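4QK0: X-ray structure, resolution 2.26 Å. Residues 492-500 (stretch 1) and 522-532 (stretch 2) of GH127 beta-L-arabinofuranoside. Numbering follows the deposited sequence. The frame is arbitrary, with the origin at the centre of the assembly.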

# COMPACT_ATOMS: atom_id res chain seq x y z
N ARG A 492 35.77 -4.25 6.69
CA ARG A 492 36.86 -4.67 5.78
C ARG A 492 38.10 -4.45 6.63
O ARG A 492 38.20 -3.43 7.34
N GLY A 493 39.08 -5.31 6.51
CA GLY A 493 40.41 -5.03 7.06
C GLY A 493 40.56 -5.03 8.56
O GLY A 493 41.25 -4.14 9.15
N ALA A 494 39.97 -6.00 9.21
CA ALA A 494 40.15 -6.06 10.66
C ALA A 494 41.61 -6.32 11.00
O ALA A 494 42.29 -7.07 10.29
N GLU A 495 42.12 -5.71 12.06
CA GLU A 495 43.49 -5.96 12.52
C GLU A 495 43.49 -6.43 13.99
O GLU A 495 42.65 -5.99 14.80
N VAL A 496 44.40 -7.35 14.32
CA VAL A 496 44.53 -7.90 15.69
C VAL A 496 45.95 -7.93 16.19
O VAL A 496 46.87 -8.32 15.45
N THR A 497 46.15 -7.51 17.44
CA THR A 497 47.44 -7.64 18.09
C THR A 497 47.26 -8.32 19.43
O THR A 497 46.24 -8.17 20.09
N ILE A 498 48.30 -9.04 19.83
CA ILE A 498 48.35 -9.73 21.13
C ILE A 498 49.61 -9.28 21.82
O ILE A 498 50.71 -9.41 21.27
N ASN A 499 49.43 -8.70 22.99
CA ASN A 499 50.50 -8.05 23.73
C ASN A 499 51.35 -7.18 22.82
O ASN A 499 52.57 -7.27 22.85
N GLY A 500 50.69 -6.37 21.99
CA GLY A 500 51.39 -5.43 21.14
C GLY A 500 51.95 -6.01 19.87
O GLY A 500 52.45 -5.25 19.05
N GLN A 522 48.09 -14.44 32.69
CA GLN A 522 47.55 -13.28 33.40
C GLN A 522 47.91 -11.93 32.75
O GLN A 522 49.07 -11.64 32.54
N GLY A 523 46.91 -11.11 32.45
CA GLY A 523 47.17 -9.79 31.88
C GLY A 523 47.46 -9.78 30.38
O GLY A 523 47.84 -8.76 29.84
N ASP A 524 47.25 -10.89 29.70
CA ASP A 524 47.36 -10.90 28.26
C ASP A 524 46.33 -9.92 27.68
O ASP A 524 45.19 -9.84 28.13
N GLU A 525 46.76 -9.19 26.67
CA GLU A 525 45.93 -8.17 26.03
C GLU A 525 45.80 -8.38 24.52
O GLU A 525 46.79 -8.52 23.80
N VAL A 526 44.56 -8.49 24.06
CA VAL A 526 44.24 -8.59 22.65
C VAL A 526 43.61 -7.27 22.25
O VAL A 526 42.64 -6.84 22.88
N LYS A 527 44.19 -6.62 21.23
CA LYS A 527 43.61 -5.42 20.63
C LYS A 527 43.04 -5.72 19.26
O LYS A 527 43.74 -6.27 18.37
N LEU A 528 41.77 -5.36 19.11
CA LEU A 528 41.06 -5.50 17.84
C LEU A 528 40.80 -4.14 17.28
O LEU A 528 40.40 -3.24 18.01
N TYR A 529 41.03 -3.99 15.97
CA TYR A 529 40.74 -2.74 15.28
C TYR A 529 39.90 -3.04 14.04
O TYR A 529 40.33 -3.77 13.14
N PHE A 530 38.65 -2.55 14.08
CA PHE A 530 37.71 -2.69 12.99
C PHE A 530 37.51 -1.30 12.40
O PHE A 530 36.80 -0.48 12.98
N PRO A 531 38.12 -1.02 11.25
CA PRO A 531 37.80 0.26 10.59
C PRO A 531 36.29 0.51 10.34
O PRO A 531 35.58 -0.41 9.91
N MSE A 532 35.81 1.71 10.68
CA MSE A 532 34.40 2.12 10.51
C MSE A 532 34.28 3.31 9.54
O MSE A 532 33.91 4.41 9.95

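Residues 495-498 and 524-529 form two neighbouring antiparallel strands, with their directions 168° apart. The backbones are tied in alternate pairs. Glu495 N reaches Tyr529 O at 2.9 Å, and Tyr529 N returns to Glu495 O at 2.8 Å. Thr497 N bonds Lys527 O at 2.9 Å, and Lys527 N bonds Thr497 O at 2.8 Å. In each extended strand, successive side chains leave on alternating faces, and neighbours across the strands meet side by side.

One face carries Val496, Ile498, Val526 and Leu528. It is apolar. Val496, with chi1 t, touches both Val526 and Leu528. Val496 CG1 lies 3.9 Å from Val526 CG1, and Val526 is also a t rotamer. Val496 CG2 lies 3.4 Å from Leu528 CD2. Leu528 is m,t, and its end comes nearer to the first stretch than its CA-to-CB direction suggests. That tilt brings the CD2 methyl tightly against Val496. Ile498 is m,t and packs more loosely: Ile498 CG1 is 4.2 Å from Val526 CG2. Val526 therefore touches both Val496 and Ile498.

The other face carries Glu495, Thr497, Lys527 and Tyr529. Thr497 has chi1 p, which places Thr497 OG1 3.5 Å from CB of Lys527. The lysine starts out on this face, but its end leads away from the first stretch, so the contact is with the base of the chain. Tyr529 is t, and its ring lies beside Glu495, which is m,t. OE2 of Glu495 sits at the ring edge, near its plane, 3.8 Å from CD2 of Tyr529.

Beyond the Glu495 end, Ala494 is a small bump beside a large ring. Ala494 CB meets the edge of that ring, 3.6 Å from Phe530 CD1. Phe530 is m; its CA-to-CB bond points away, yet the end of the side chain comes nearer. The CA-to-CB bond of Pro531 points toward the first stretch. Pro531 CG approaches O of Arg492 at 3.4 Å, and Pro531 CD approaches O of Gly493 at 3.5 Å, so the proline ring packs against backbone. Water 1 links this end, accepting from Arg492 N at 2.8 Å and donating to Pro531 O at 2.6 Å.

At the other end Asn499, m, acts as a polar clasp. Asn499 N bonds Glu525 O at 2.8 Å. Asn499 OD1 accepts from Glu525 N at 2.9 Å, and Asn499 ND2 donates to OD1 of Asp524 at 2.9 Å. The CA-to-CB bond of Asn499 points sideways, but the end of the side chain comes nearer; that of Asp524, also m, does the same, and the two ends meet. Glu525 is t,t and its CA-to-CB bond points sideways, with Glu525 CB 4.0 Å from OD1 of Asn499. Water 2 fills the nearby gap. It bonds OG1 of Thr497 at 2.7 Å, accepts from Gly500 N at 2.9 Å and donates to Glu525 O at 3.1 Å.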

# COMPACT_ATOMS: atom_id res chain seq x y z
CB ARG A 492 37.08 -3.75 4.56
CG ARG A 492 35.91 -3.16 3.79
CD ARG A 492 36.14 -1.66 3.48
NE ARG A 492 35.00 -1.03 2.80
CZ ARG A 492 34.82 -0.96 1.47
NH1 ARG A 492 35.73 -1.45 0.62
NH2 ARG A 492 33.71 -0.37 0.98
CB ALA A 494 39.28 -7.14 11.22
CB GLU A 495 44.33 -4.70 12.40
CG GLU A 495 44.50 -4.11 10.99
CD GLU A 495 45.16 -2.71 10.95
OE1 GLU A 495 45.94 -2.34 11.86
OE2 GLU A 495 44.87 -1.90 10.04
CB VAL A 496 44.02 -9.34 15.80
CG1 VAL A 496 44.16 -9.85 17.22
CG2 VAL A 496 42.55 -9.39 15.43
CB THR A 497 48.17 -6.31 18.36
OG1 THR A 497 47.45 -5.57 19.34
CG2 THR A 497 48.33 -5.49 17.10
CB ILE A 498 48.34 -11.28 20.96
CG1 ILE A 498 46.98 -11.70 20.39
CG2 ILE A 498 48.57 -11.98 22.30
CD1 ILE A 498 46.92 -13.15 19.95
CB ASN A 499 51.36 -9.11 24.46
CG ASN A 499 50.57 -9.86 25.48
OD1 ASN A 499 49.62 -9.31 26.04
ND2 ASN A 499 50.88 -11.11 25.69
CB GLN A 522 48.10 -13.31 34.83
CG GLN A 522 47.60 -12.22 35.76
CD GLN A 522 46.19 -12.48 36.21
OE1 GLN A 522 45.31 -11.64 36.07
NE2 GLN A 522 45.97 -13.66 36.79
CB ASP A 524 47.18 -12.31 27.68
CG ASP A 524 48.48 -13.11 27.67
OD1 ASP A 524 49.57 -12.54 27.89
OD2 ASP A 524 48.43 -14.33 27.41
CB GLU A 525 46.50 -6.81 26.30
CG GLU A 525 45.48 -5.73 26.01
CD GLU A 525 46.04 -4.34 26.26
OE1 GLU A 525 46.16 -3.98 27.43
OE2 GLU A 525 46.35 -3.62 25.28
CB VAL A 526 43.23 -9.71 22.38
CG1 VAL A 526 42.92 -9.82 20.88
CG2 VAL A 526 43.74 -11.04 22.90
CB LYS A 527 44.52 -4.18 20.56
CG LYS A 527 44.33 -3.34 21.81
CD LYS A 527 45.36 -2.25 21.98
CE LYS A 527 45.04 -1.06 21.08
NZ LYS A 527 44.04 -0.16 21.69
CB LEU A 528 39.74 -6.18 18.04
CG LEU A 528 39.71 -7.52 18.75
CD1 LEU A 528 38.28 -8.01 18.91
CD2 LEU A 528 40.46 -8.51 17.91
CB TYR A 529 42.02 -2.01 14.89
CG TYR A 529 41.74 -0.84 13.94
CD1 TYR A 529 40.87 0.18 14.33
CD2 TYR A 529 42.33 -0.78 12.66
CE1 TYR A 529 40.61 1.24 13.47
CE2 TYR A 529 42.06 0.27 11.80
CZ TYR A 529 41.20 1.27 12.21
OH TYR A 529 40.91 2.31 11.36
CB PHE A 530 36.37 -3.21 13.50
CG PHE A 530 36.45 -4.55 14.21
CD1 PHE A 530 36.98 -5.68 13.56
CD2 PHE A 530 35.94 -4.71 15.48
CE1 PHE A 530 37.04 -6.91 14.19
CE2 PHE A 530 36.01 -5.95 16.12
CZ PHE A 530 36.56 -7.06 15.46
CB PRO A 531 38.55 0.18 9.26
CG PRO A 531 39.46 -1.00 9.34
CD PRO A 531 38.90 -1.92 10.38
CB MSE A 532 33.77 2.54 11.87
CG MSE A 532 33.50 1.37 12.75
SE MSE A 532 32.37 1.95 14.20
CE MSE A 532 32.15 0.23 15.08
O HOH W 1 35.44 -1.63 7.67
O HOH W 2 47.78 -6.22 21.92